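Local coordinates for protein similar to hydroxylamine oxidoreductase (PDB 6H5L) that probably acts as a multi-heme c oxidoreductase, the hydroxylamine oxidoreductase-like, reducing component of an anammox heme complex with an extended electron transfer pathway, at residues Y53-R58 / S204-K208; W183-A187 / V442-L447; D386-L392 / A502-R506; Q379-V384 / M495-Q499. All blocks are in the same frame, centred on the assembly; numbering follows the deposited sequence.

Contact 1: residues Y53-R58 / S204-K208; sequences YWQPNR and SGAEK. With HEC (heme c), chain D.
Residues 53-58 run from helix 51-54 into helix 56-59, with Gln55 as N-cap. Residues 204-208 form an irregular loop. Trp54 CA lies 4.9 Å from Ser204 CA, and Gln55 CA 6.2 Å from Glu207 CA. Tyr53 O sits 3.1 Å from Lys208 CD, and the Tyr53 hydroxyl bonds a propionate of another heme c. Trp54 CB meets Ser204 CB at 3.6 Å, and Lys208 NZ lies at the indole edge, 3.8 Å from Trp54 CZ3. A water accepts from Glu207 N (3.3 Å) and lies 2.7 Å from Trp54 O and 2.4 Å from Gln55 OE1. Pro56 CG packs on heme D, 3.2 Å from O2D. Glu207 (chi1 m, chi2 t) accepts from Asn57 in the first turn of helix 56-59: N to OE2 3.1 Å, ND2 to OE1 3.0 Å. Tyr17 also bonds Glu207. Lys208 NZ makes a weak hydrogen bond to O1D of heme D (3.3 Å) and a hydrogen bond to a propionate of another heme c. The chemistry is consistent with Lys208 offsetting propionate charge.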
# COMPACT_ATOMS: atom_id res chain seq x y z
N TYR A 53 -39.92 -5.46 30.01
CA TYR A 53 -38.69 -5.72 29.29
C TYR A 53 -37.68 -6.52 30.10
O TYR A 53 -36.93 -7.31 29.51
CB TYR A 53 -38.05 -4.40 28.85
CG TYR A 53 -38.95 -3.55 27.96
CD1 TYR A 53 -39.01 -3.76 26.59
CD2 TYR A 53 -39.74 -2.54 28.50
CE1 TYR A 53 -39.83 -2.99 25.78
CE2 TYR A 53 -40.56 -1.77 27.70
CZ TYR A 53 -40.60 -2.00 26.34
OH TYR A 53 -41.42 -1.23 25.55
N TRP A 54 -37.64 -6.37 31.42
CA TRP A 54 -36.66 -7.11 32.21
C TRP A 54 -37.06 -8.58 32.34
O TRP A 54 -36.20 -9.46 32.31
CB TRP A 54 -36.48 -6.48 33.59
CG TRP A 54 -36.15 -4.99 33.63
CD1 TRP A 54 -36.53 -4.11 34.60
CD2 TRP A 54 -35.37 -4.24 32.69
NE1 TRP A 54 -36.05 -2.86 34.32
CE2 TRP A 54 -35.33 -2.91 33.16
CE3 TRP A 54 -34.70 -4.55 31.50
CZ2 TRP A 54 -34.66 -1.89 32.48
CZ3 TRP A 54 -34.03 -3.54 30.83
CH2 TRP A 54 -34.01 -2.23 31.32
N GLN A 55 -38.35 -8.85 32.49
CA GLN A 55 -38.86 -10.21 32.68
C GLN A 55 -40.08 -10.39 31.78
O GLN A 55 -41.22 -10.31 32.23
CB GLN A 55 -39.21 -10.47 34.15
CG GLN A 55 -39.54 -11.92 34.47
CD GLN A 55 -38.31 -12.75 34.77
OE1 GLN A 55 -37.18 -12.31 34.58
NE2 GLN A 55 -38.53 -13.97 35.25
N PRO A 56 -39.85 -10.62 30.48
CA PRO A 56 -40.98 -10.58 29.53
C PRO A 56 -42.02 -11.67 29.75
O PRO A 56 -43.22 -11.38 29.68
CB PRO A 56 -40.29 -10.73 28.17
CG PRO A 56 -38.87 -10.31 28.41
CD PRO A 56 -38.56 -10.76 29.80
N ASN A 57 -41.60 -12.91 29.99
CA ASN A 57 -42.56 -14.00 30.17
C ASN A 57 -43.59 -13.67 31.25
O ASN A 57 -44.79 -13.91 31.07
CB ASN A 57 -41.84 -15.30 30.53
CG ASN A 57 -41.28 -16.02 29.31
OD1 ASN A 57 -41.78 -15.84 28.20
ND2 ASN A 57 -40.26 -16.84 29.52
N ARG A 58 -43.14 -13.10 32.36
CA ARG A 58 -44.03 -12.83 33.48
C ARG A 58 -44.80 -11.52 33.32
O ARG A 58 -45.93 -11.42 33.79
CB ARG A 58 -43.24 -12.83 34.78
CG ARG A 58 -44.05 -12.47 36.03
CD ARG A 58 -44.99 -13.59 36.45
NE ARG A 58 -45.67 -13.28 37.70
CZ ARG A 58 -46.56 -14.08 38.28
NH1 ARG A 58 -46.88 -15.23 37.71
NH2 ARG A 58 -47.14 -13.72 39.42
N SER A 204 -32.03 -8.64 35.70
CA SER A 204 -32.76 -8.94 34.48
C SER A 204 -32.04 -9.93 33.58
O SER A 204 -32.51 -10.19 32.46
CB SER A 204 -33.03 -7.65 33.70
OG SER A 204 -31.83 -7.05 33.25
N GLY A 205 -30.92 -10.49 34.02
CA GLY A 205 -30.15 -11.39 33.19
C GLY A 205 -30.65 -12.82 33.20
O GLY A 205 -29.91 -13.74 32.83
N ALA A 206 -31.89 -13.02 33.63
CA ALA A 206 -32.46 -14.36 33.71
C ALA A 206 -33.19 -14.76 32.43
O ALA A 206 -33.11 -15.92 32.01
CB ALA A 206 -33.42 -14.46 34.90
N GLU A 207 -33.89 -13.82 31.79
CA GLU A 207 -34.57 -14.09 30.54
C GLU A 207 -34.04 -13.28 29.37
O GLU A 207 -34.48 -13.50 28.24
CB GLU A 207 -36.08 -13.83 30.68
CG GLU A 207 -36.75 -14.64 31.78
CD GLU A 207 -38.26 -14.68 31.64
OE1 GLU A 207 -38.86 -15.74 31.91
OE2 GLU A 207 -38.85 -13.65 31.25
N LYS A 208 -33.11 -12.36 29.60
CA LYS A 208 -32.52 -11.54 28.55
C LYS A 208 -31.12 -12.05 28.23
O LYS A 208 -30.25 -12.06 29.11
CB LYS A 208 -32.47 -10.07 28.96
CG LYS A 208 -33.74 -9.55 29.61
CD LYS A 208 -33.91 -8.07 29.33
CE LYS A 208 -32.59 -7.32 29.45
NZ LYS A 208 -32.55 -6.14 28.54
FE HEC D . -35.09 -6.54 18.66
CHA HEC D . -35.88 -5.58 21.84
CHB HEC D . -36.56 -3.63 17.46
CHC HEC D . -34.54 -7.55 15.45
CHD HEC D . -33.74 -9.51 19.81
NA HEC D . -36.02 -4.90 19.49
C1A HEC D . -36.28 -4.73 20.84
C2A HEC D . -37.04 -3.51 21.02
C3A HEC D . -37.23 -2.98 19.80
C4A HEC D . -36.59 -3.84 18.82
CMA HEC D . -37.98 -1.68 19.42
CAA HEC D . -37.52 -3.00 22.40
CBA HEC D . -37.18 -1.55 22.70
CGA HEC D . -35.70 -1.29 22.60
O1A HEC D . -34.91 -2.03 23.25
O2A HEC D . -35.31 -0.35 21.87
NB HEC D . -35.51 -5.76 16.81
C1B HEC D . -36.06 -4.52 16.53
C2B HEC D . -36.00 -4.31 15.10
C3B HEC D . -35.45 -5.39 14.54
C4B HEC D . -35.13 -6.32 15.61
CMB HEC D . -36.52 -3.05 14.37
CAB HEC D . -35.18 -5.64 13.04
CBB HEC D . -34.04 -4.73 12.54
NC HEC D . -34.29 -8.22 17.80
C1C HEC D . -34.17 -8.43 16.44
C2C HEC D . -33.46 -9.67 16.24
C3C HEC D . -33.36 -10.28 17.43
C4C HEC D . -33.80 -9.34 18.44
CMC HEC D . -33.29 -10.34 14.85
CAC HEC D . -32.75 -11.68 17.70
CBC HEC D . -31.26 -11.75 17.31
ND HEC D . -34.90 -7.44 20.52
C1D HEC D . -34.18 -8.61 20.76
C2D HEC D . -33.97 -8.74 22.19
C3D HEC D . -34.64 -7.51 22.81
C4D HEC D . -35.19 -6.76 21.71
CMD HEC D . -33.24 -9.87 22.95
CAD HEC D . -34.72 -7.16 24.31
CBD HEC D . -35.79 -8.05 24.94
CGD HEC D . -36.09 -7.57 26.33
O1D HEC D . -35.34 -6.69 26.84
O2D HEC D . -37.07 -8.07 26.92
O HOH W 1 -35.10 -11.46 33.70

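Contact 2: residues W183-A187 / V442-L447; sequences WYAEA and VYGMFL. With HEC (heme c), chain F.
This contact forms one wall of a heme c pocket, on the pyrrole B side of heme F. The heme FE carries a water oxygen at 2.1 Å. Residues 183-187 belong to helix 182-189. Residues 442-447 make a short, weakly bonded helical turn about 443-446, then extend at Leu447. Trp183 CA is 6.2 Å from Tyr443 CA, and Ala187 CA is 6.5 Å from Leu447 CA. Trp183 (chi1 p) lays one indole face against Tyr443 CA, a CH-pi contact 4.1 Å from the centroid of its six-membered ring. Trp183 NE1 is 3.5 Å from CMB of heme F. It also sits over the Phe446 ring face, 3.5 Å from Phe446 CG. Phe446 (chi1 m) reaches the same pyrrole, with CE2 3.5 Å from C2B. The Trp183 five-membered ring and the Phe446 ring meet obliquely, with centroids 4.5 Å apart and planes at 39°. Both residues belong to the pocket of this heme c, in a multi-heme cytochrome. Val442 CG1 lies 3.8 Å from Trp183 CZ2. Leu447 (chi1 t, chi2 p) places CD2 3.7 Å from Glu186 CG and 4.2 Å from Ala187 CB. Met492 of the second subunit packs on Leu447.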
# COMPACT_ATOMS: atom_id res chain seq x y z
N TRP A 183 -38.36 -8.22 51.80
CA TRP A 183 -38.25 -6.77 51.88
C TRP A 183 -38.44 -6.08 50.54
O TRP A 183 -38.47 -4.84 50.49
CB TRP A 183 -36.90 -6.37 52.49
CG TRP A 183 -35.70 -6.96 51.81
CD1 TRP A 183 -35.03 -6.45 50.74
CD2 TRP A 183 -35.01 -8.16 52.18
NE1 TRP A 183 -33.98 -7.27 50.41
CE2 TRP A 183 -33.94 -8.32 51.28
CE3 TRP A 183 -35.20 -9.11 53.19
CZ2 TRP A 183 -33.06 -9.40 51.36
CZ3 TRP A 183 -34.33 -10.18 53.26
CH2 TRP A 183 -33.27 -10.32 52.35
N TYR A 184 -38.58 -6.83 49.45
CA TYR A 184 -38.94 -6.22 48.17
C TYR A 184 -40.40 -5.79 48.18
O TYR A 184 -40.72 -4.63 47.89
CB TYR A 184 -38.67 -7.20 47.02
CG TYR A 184 -38.80 -6.60 45.63
CD1 TYR A 184 -40.05 -6.40 45.05
CD2 TYR A 184 -37.68 -6.25 44.89
CE1 TYR A 184 -40.18 -5.86 43.79
CE2 TYR A 184 -37.80 -5.71 43.62
CZ TYR A 184 -39.06 -5.52 43.07
OH TYR A 184 -39.19 -4.98 41.82
N ALA A 185 -41.30 -6.71 48.52
CA ALA A 185 -42.73 -6.39 48.56
C ALA A 185 -43.03 -5.38 49.67
O ALA A 185 -43.91 -4.53 49.51
CB ALA A 185 -43.55 -7.66 48.76
N GLU A 186 -42.32 -5.47 50.79
CA GLU A 186 -42.54 -4.54 51.89
C GLU A 186 -42.20 -3.11 51.47
O GLU A 186 -42.94 -2.17 51.78
CB GLU A 186 -41.72 -4.95 53.11
CG GLU A 186 -41.97 -4.11 54.35
CD GLU A 186 -43.38 -4.26 54.89
OE1 GLU A 186 -44.12 -3.26 54.90
OE2 GLU A 186 -43.74 -5.38 55.31
N ALA A 187 -41.09 -2.93 50.76
CA ALA A 187 -40.75 -1.61 50.25
C ALA A 187 -41.82 -1.08 49.31
O ALA A 187 -42.14 0.11 49.32
CB ALA A 187 -39.38 -1.64 49.56
N VAL A 442 -30.06 -9.17 56.35
CA VAL A 442 -29.56 -8.05 55.56
C VAL A 442 -30.66 -7.07 55.15
O VAL A 442 -30.37 -6.10 54.44
CB VAL A 442 -28.83 -8.59 54.32
CG1 VAL A 442 -29.83 -8.97 53.22
CG2 VAL A 442 -27.78 -7.61 53.82
N TYR A 443 -31.90 -7.30 55.59
CA TYR A 443 -33.02 -6.47 55.12
C TYR A 443 -32.78 -4.99 55.39
O TYR A 443 -33.16 -4.14 54.58
CB TYR A 443 -34.32 -6.93 55.77
CG TYR A 443 -34.37 -6.72 57.26
CD1 TYR A 443 -33.85 -7.66 58.13
CD2 TYR A 443 -34.95 -5.57 57.80
CE1 TYR A 443 -33.89 -7.47 59.50
CE2 TYR A 443 -35.00 -5.38 59.16
CZ TYR A 443 -34.47 -6.32 60.01
OH TYR A 443 -34.51 -6.13 61.37
N GLY A 444 -32.16 -4.67 56.53
CA GLY A 444 -31.88 -3.28 56.86
C GLY A 444 -30.95 -2.58 55.89
O GLY A 444 -30.95 -1.35 55.82
N MET A 445 -30.16 -3.35 55.15
CA MET A 445 -29.35 -2.78 54.08
C MET A 445 -30.22 -2.13 53.01
O MET A 445 -29.79 -1.18 52.35
CB MET A 445 -28.48 -3.87 53.45
CG MET A 445 -27.08 -3.46 53.07
SD MET A 445 -25.94 -3.63 54.45
CE MET A 445 -24.42 -3.09 53.68
N PHE A 446 -31.44 -2.64 52.82
CA PHE A 446 -32.30 -2.29 51.70
C PHE A 446 -33.43 -1.35 52.09
O PHE A 446 -33.78 -0.45 51.31
CB PHE A 446 -32.89 -3.56 51.07
CG PHE A 446 -31.86 -4.54 50.57
CD1 PHE A 446 -31.09 -5.28 51.45
CD2 PHE A 446 -31.68 -4.75 49.21
CE1 PHE A 446 -30.15 -6.18 50.99
CE2 PHE A 446 -30.75 -5.65 48.75
CZ PHE A 446 -29.98 -6.37 49.64
N LEU A 447 -34.02 -1.54 53.27
CA LEU A 447 -35.22 -0.82 53.66
C LEU A 447 -35.14 -0.44 55.13
O LEU A 447 -34.64 -1.22 55.95
CB LEU A 447 -36.48 -1.68 53.41
CG LEU A 447 -37.82 -1.15 53.91
CD1 LEU A 447 -38.18 0.15 53.22
CD2 LEU A 447 -38.91 -2.20 53.70
FE HEC F . -28.83 -8.41 43.85
CHA HEC F . -26.88 -10.92 45.01
CHB HEC F . -31.40 -9.31 45.77
CHC HEC F . -30.23 -5.21 43.51
CHD HEC F . -26.65 -7.66 41.37
NA HEC F . -29.09 -9.87 45.14
C1A HEC F . -28.16 -10.81 45.53
C2A HEC F . -28.77 -11.63 46.56
C3A HEC F . -30.01 -11.18 46.76
C4A HEC F . -30.24 -10.06 45.87
CMA HEC F . -31.03 -11.76 47.77
CAA HEC F . -28.13 -12.82 47.31
CBA HEC F . -27.73 -13.92 46.33
CGA HEC F . -28.88 -14.87 46.16
O1A HEC F . -29.27 -15.11 44.99
O2A HEC F . -29.42 -15.37 47.18
NB HEC F . -30.56 -7.43 44.46
C1B HEC F . -31.41 -7.99 45.39
C2B HEC F . -32.29 -6.95 45.88
C3B HEC F . -31.97 -5.79 45.25
C4B HEC F . -30.87 -6.10 44.35
CMB HEC F . -33.37 -7.26 46.95
CAB HEC F . -32.54 -4.35 45.34
CBB HEC F . -33.97 -4.19 45.92
NC HEC F . -28.53 -6.74 42.63
C1C HEC F . -29.15 -5.50 42.70
C2C HEC F . -28.40 -4.57 41.87
C3C HEC F . -27.48 -5.28 41.20
C4C HEC F . -27.50 -6.63 41.72
CMC HEC F . -28.86 -3.12 41.57
CAC HEC F . -26.48 -4.76 40.14
CBC HEC F . -25.54 -3.69 40.73
ND HEC F . -27.02 -9.18 43.28
C1D HEC F . -26.30 -8.71 42.19
C2D HEC F . -25.11 -9.52 42.05
C3D HEC F . -25.17 -10.55 43.19
C4D HEC F . -26.40 -10.25 43.90
CMD HEC F . -24.02 -9.36 40.96
CAD HEC F . -24.17 -11.68 43.54
CBD HEC F . -22.75 -11.12 43.66
CGD HEC F . -21.82 -12.25 43.99
O1D HEC F . -22.32 -13.36 44.32
O2D HEC F . -20.58 -12.05 43.93
O HOH W 2 -27.58 -7.35 45.18

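Contact 3: residues D386-L392 / A502-R506; sequences DLIADGL and AARLR
A salt bridge joins the end of helix 356-389, at Asp390 just beyond it, to helix 480-513. Arg506 gives two hydrogen bonds to one oxygen of Asp390: NH1 to OD2 at 3.0 Å and NH2 to OD2 at 3.2 Å. Arg506 (chi1 m, chi2 and chi3 t) stretches across the gap, and chi4 of -83° turns its guanidinium. Leu392 CD1 (3.5 Å from Arg506 NH1) and Leu387 CD2 (3.9 Å from Arg506 NE) lie over the guanidinium plane. Asp386 CB sits at its edge, 3.9 Å from Arg506 NH2; the Asp386 carboxylate pairs with Lys382. Beneath the charges lies apolar packing. Leu387 (chi1 m, chi2 t) puts CD1 3.7 Å from Ala502 CB and 4.2 Å from Leu505 CD1. Leu505 CD1 is also 3.9 Å from Leu392 O. Leu387 CA faces Ala502 CA at 6.9 Å, and Leu392 CA faces Leu505 CA at 6.3 Å. Leu505 also packs on Arg507 of the second subunit. Residues 386-389 end their helix. Gly391, with phi 61° and psi 35°, then turns the chain. Gly391 N bonds Ile388 O at 2.9 Å and Leu392 N bonds Leu387 O at 2.8 Å. This is a Schellman motif, closing the helix and turning Leu392 toward helix 480-513.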
# COMPACT_ATOMS: atom_id res chain seq x y z
N ASP A 386 -25.40 -10.03 72.02
CA ASP A 386 -25.37 -9.93 73.48
C ASP A 386 -26.19 -8.74 73.97
O ASP A 386 -26.86 -8.83 75.00
CB ASP A 386 -23.92 -9.82 73.97
CG ASP A 386 -23.17 -11.13 73.83
OD1 ASP A 386 -23.77 -12.12 73.36
OD2 ASP A 386 -21.97 -11.16 74.18
N LEU A 387 -26.14 -7.62 73.25
CA LEU A 387 -27.00 -6.49 73.57
C LEU A 387 -28.47 -6.89 73.48
O LEU A 387 -29.28 -6.48 74.32
CB LEU A 387 -26.71 -5.32 72.62
CG LEU A 387 -25.34 -4.66 72.70
CD1 LEU A 387 -25.11 -3.81 71.46
CD2 LEU A 387 -25.22 -3.82 73.96
N ILE A 388 -28.83 -7.68 72.47
CA ILE A 388 -30.21 -8.13 72.32
C ILE A 388 -30.59 -9.04 73.48
O ILE A 388 -31.65 -8.87 74.10
CB ILE A 388 -30.39 -8.84 70.96
CG1 ILE A 388 -30.22 -7.84 69.81
CG2 ILE A 388 -31.75 -9.52 70.89
CD1 ILE A 388 -30.20 -8.48 68.44
N ALA A 389 -29.73 -10.00 73.80
CA ALA A 389 -30.01 -10.92 74.90
C ALA A 389 -30.12 -10.18 76.23
O ALA A 389 -30.97 -10.51 77.07
CB ALA A 389 -28.93 -12.00 74.98
N ASP A 390 -29.27 -9.17 76.44
CA ASP A 390 -29.33 -8.33 77.63
C ASP A 390 -30.45 -7.29 77.56
O ASP A 390 -30.57 -6.48 78.49
CB ASP A 390 -27.98 -7.63 77.85
CG ASP A 390 -26.85 -8.61 78.09
OD1 ASP A 390 -27.12 -9.76 78.48
OD2 ASP A 390 -25.67 -8.23 77.87
N GLY A 391 -31.27 -7.31 76.52
CA GLY A 391 -32.39 -6.38 76.42
C GLY A 391 -31.98 -4.93 76.39
O GLY A 391 -32.68 -4.07 76.93
N LEU A 392 -30.85 -4.64 75.77
CA LEU A 392 -30.34 -3.28 75.66
C LEU A 392 -30.63 -2.64 74.31
O LEU A 392 -30.34 -1.46 74.13
CB LEU A 392 -28.84 -3.26 75.95
CG LEU A 392 -28.46 -3.86 77.31
CD1 LEU A 392 -26.96 -3.86 77.49
CD2 LEU A 392 -29.14 -3.10 78.45
N ALA A 502 -22.23 -0.33 71.58
CA ALA A 502 -22.54 -1.30 72.64
C ALA A 502 -22.21 -0.73 74.01
O ALA A 502 -23.00 -0.85 74.95
CB ALA A 502 -21.78 -2.60 72.40
N ALA A 503 -21.04 -0.09 74.14
CA ALA A 503 -20.70 0.56 75.40
C ALA A 503 -21.62 1.74 75.69
O ALA A 503 -21.89 2.04 76.86
CB ALA A 503 -19.24 1.02 75.37
N ARG A 504 -22.12 2.41 74.65
CA ARG A 504 -23.04 3.52 74.84
C ARG A 504 -24.39 3.04 75.36
O ARG A 504 -24.99 3.67 76.23
CB ARG A 504 -23.21 4.29 73.53
CG ARG A 504 -23.55 5.75 73.68
CD ARG A 504 -22.75 6.57 72.69
NE ARG A 504 -22.77 5.96 71.36
CZ ARG A 504 -21.78 6.05 70.48
NH1 ARG A 504 -20.68 6.73 70.78
NH2 ARG A 504 -21.89 5.46 69.29
N LEU A 505 -24.88 1.91 74.82
CA LEU A 505 -26.16 1.39 75.26
C LEU A 505 -26.09 0.79 76.66
O LEU A 505 -27.06 0.86 77.42
CB LEU A 505 -26.67 0.34 74.27
CG LEU A 505 -27.09 0.88 72.90
CD1 LEU A 505 -27.33 -0.26 71.92
CD2 LEU A 505 -28.34 1.74 73.04
N ARG A 506 -24.94 0.21 77.03
CA ARG A 506 -24.78 -0.29 78.39
C ARG A 506 -24.61 0.87 79.37
O ARG A 506 -25.07 0.79 80.52
CB ARG A 506 -23.59 -1.24 78.47
CG ARG A 506 -23.72 -2.44 77.55
CD ARG A 506 -22.55 -3.41 77.70
NE ARG A 506 -22.70 -4.55 76.81
CZ ARG A 506 -23.44 -5.62 77.08
NH1 ARG A 506 -24.10 -5.70 78.22
NH2 ARG A 506 -23.52 -6.61 76.20

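Contact 4: residues Q379-V384 / M495-Q499; sequences QAQKIV and MTRIQ
Two long helices of a helical bundle, 356-389 and 480-513, pack side by side. Over these segments their axes run nearly parallel, at 17°, and approach to 10.3 Å. Ala380 CA is 6.3 Å from Met495 CA, and Ile383 CA is 7.5 Å from Gln499 CA. The small Ala380 leaves a hollow that two larger side chains fill. Met495 (chi1 t, chi2 and chi3 p) curls its methyl into it, CE to Ala380 CB at 3.6 Å. Ile498 CD1 enters too, 3.9 Å from Ala380 CB. In the opposite direction, Ile383 (chi1 m, chi2 t) juts between Met495, Ile498 and Gln499. Its CD1 is 4.0 Å from Met495 SD and 4.0 Å from Gln499 CG. Leu463 of helix 455-476 touches Ala380, and Met459 touches Ile498, so a third helix borders the seam. The third subunit borders it as well: Asp451 of that subunit bonds Gln499. Ile498 CG2 lies 3.8 Å from Ile383 CG2 and 4.2 Å from Val384 CG2.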
# COMPACT_ATOMS: atom_id res chain seq x y z
N GLN A 379 -17.30 -12.08 65.40
CA GLN A 379 -17.06 -11.38 66.66
C GLN A 379 -17.94 -10.14 66.77
O GLN A 379 -18.43 -9.82 67.87
CB GLN A 379 -15.58 -11.00 66.76
CG GLN A 379 -14.65 -12.19 66.91
CD GLN A 379 -13.21 -11.86 66.58
OE1 GLN A 379 -12.92 -10.90 65.87
NE2 GLN A 379 -12.28 -12.66 67.10
N ALA A 380 -18.17 -9.44 65.66
CA ALA A 380 -19.06 -8.29 65.69
C ALA A 380 -20.50 -8.70 65.92
O ALA A 380 -21.25 -8.01 66.62
CB ALA A 380 -18.93 -7.50 64.39
N GLN A 381 -20.92 -9.83 65.33
CA GLN A 381 -22.28 -10.31 65.53
C GLN A 381 -22.51 -10.75 66.97
O GLN A 381 -23.63 -10.64 67.48
CB GLN A 381 -22.59 -11.45 64.56
CG GLN A 381 -24.06 -11.85 64.53
CD GLN A 381 -24.37 -12.85 63.43
OE1 GLN A 381 -23.86 -12.74 62.32
NE2 GLN A 381 -25.21 -13.83 63.74
N LYS A 382 -21.47 -11.26 67.64
CA LYS A 382 -21.60 -11.63 69.05
C LYS A 382 -21.91 -10.41 69.91
O LYS A 382 -22.72 -10.48 70.84
CB LYS A 382 -20.32 -12.31 69.53
CG LYS A 382 -20.38 -12.84 70.96
CD LYS A 382 -21.38 -13.98 71.08
CE LYS A 382 -21.25 -14.70 72.42
NZ LYS A 382 -21.60 -13.82 73.57
N ILE A 383 -21.26 -9.28 69.61
CA ILE A 383 -21.49 -8.05 70.37
C ILE A 383 -22.93 -7.58 70.21
O ILE A 383 -23.59 -7.20 71.18
CB ILE A 383 -20.49 -6.97 69.95
CG1 ILE A 383 -19.07 -7.39 70.32
CG2 ILE A 383 -20.85 -5.63 70.57
CD1 ILE A 383 -17.99 -6.52 69.70
N VAL A 384 -23.44 -7.60 68.97
CA VAL A 384 -24.80 -7.14 68.72
C VAL A 384 -25.82 -8.05 69.38
O VAL A 384 -26.81 -7.59 69.96
CB VAL A 384 -25.05 -7.03 67.20
CG1 VAL A 384 -26.47 -6.55 66.93
CG2 VAL A 384 -24.03 -6.10 66.56
N MET A 495 -16.24 -2.22 63.41
CA MET A 495 -16.05 -2.81 64.73
C MET A 495 -15.82 -1.74 65.79
O MET A 495 -16.26 -1.88 66.93
CB MET A 495 -14.88 -3.80 64.70
CG MET A 495 -14.63 -4.52 66.02
SD MET A 495 -15.91 -5.71 66.44
CE MET A 495 -15.48 -7.06 65.36
N THR A 496 -15.13 -0.66 65.42
CA THR A 496 -14.97 0.47 66.33
C THR A 496 -16.32 1.09 66.67
O THR A 496 -16.62 1.36 67.84
CB THR A 496 -14.05 1.52 65.71
OG1 THR A 496 -12.80 0.92 65.37
CG2 THR A 496 -13.81 2.66 66.69
N ARG A 497 -17.15 1.33 65.65
CA ARG A 497 -18.47 1.93 65.89
C ARG A 497 -19.38 0.98 66.67
O ARG A 497 -20.18 1.43 67.49
CB ARG A 497 -19.12 2.31 64.56
CG ARG A 497 -18.34 3.33 63.73
CD ARG A 497 -19.10 3.66 62.46
NE ARG A 497 -18.47 4.71 61.67
CZ ARG A 497 -17.70 4.50 60.60
NH1 ARG A 497 -17.47 3.26 60.19
NH2 ARG A 497 -17.17 5.52 59.95
N ILE A 498 -19.27 -0.32 66.41
CA ILE A 498 -20.12 -1.29 67.09
C ILE A 498 -19.78 -1.36 68.57
O ILE A 498 -20.67 -1.43 69.43
CB ILE A 498 -20.02 -2.66 66.41
CG1 ILE A 498 -20.67 -2.61 65.02
CG2 ILE A 498 -20.68 -3.74 67.26
CD1 ILE A 498 -20.43 -3.86 64.20
N GLN A 499 -18.48 -1.34 68.90
CA GLN A 499 -18.08 -1.40 70.31
C GLN A 499 -18.49 -0.13 71.05
O GLN A 499 -18.96 -0.20 72.19
CB GLN A 499 -16.58 -1.62 70.42
CG GLN A 499 -16.11 -2.99 69.95
CD GLN A 499 -14.63 -3.21 70.17
OE1 GLN A 499 -13.93 -2.33 70.67
NE2 GLN A 499 -14.15 -4.39 69.79

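Overall arrangement
Contacts 1 and 2 lie in the heme-bearing part of the chain; contacts 3 and 4 lie on its long helices. Contact 1 closes before contacts 3 and 4 open and sits across the chain's centre from them, about 45 and about 40 Å away between centres. The centres of contacts 1 and 2 are about 22 Å apart, and their segments alternate in sequence. Between centres, contact 2 is about 24 Å from contact 3 and about 22 Å from contact 4. Contacts 3 and 4 share helices 356-389 and 480-513. Their centres are about 11 Å apart, and Ala502 CB meets Ile383 CG2 at 3.7 Å, making one continuous seam. Both touch the third subunit, so this seam lies at a subunit interface; contacts 1 and 2 touch the second subunit.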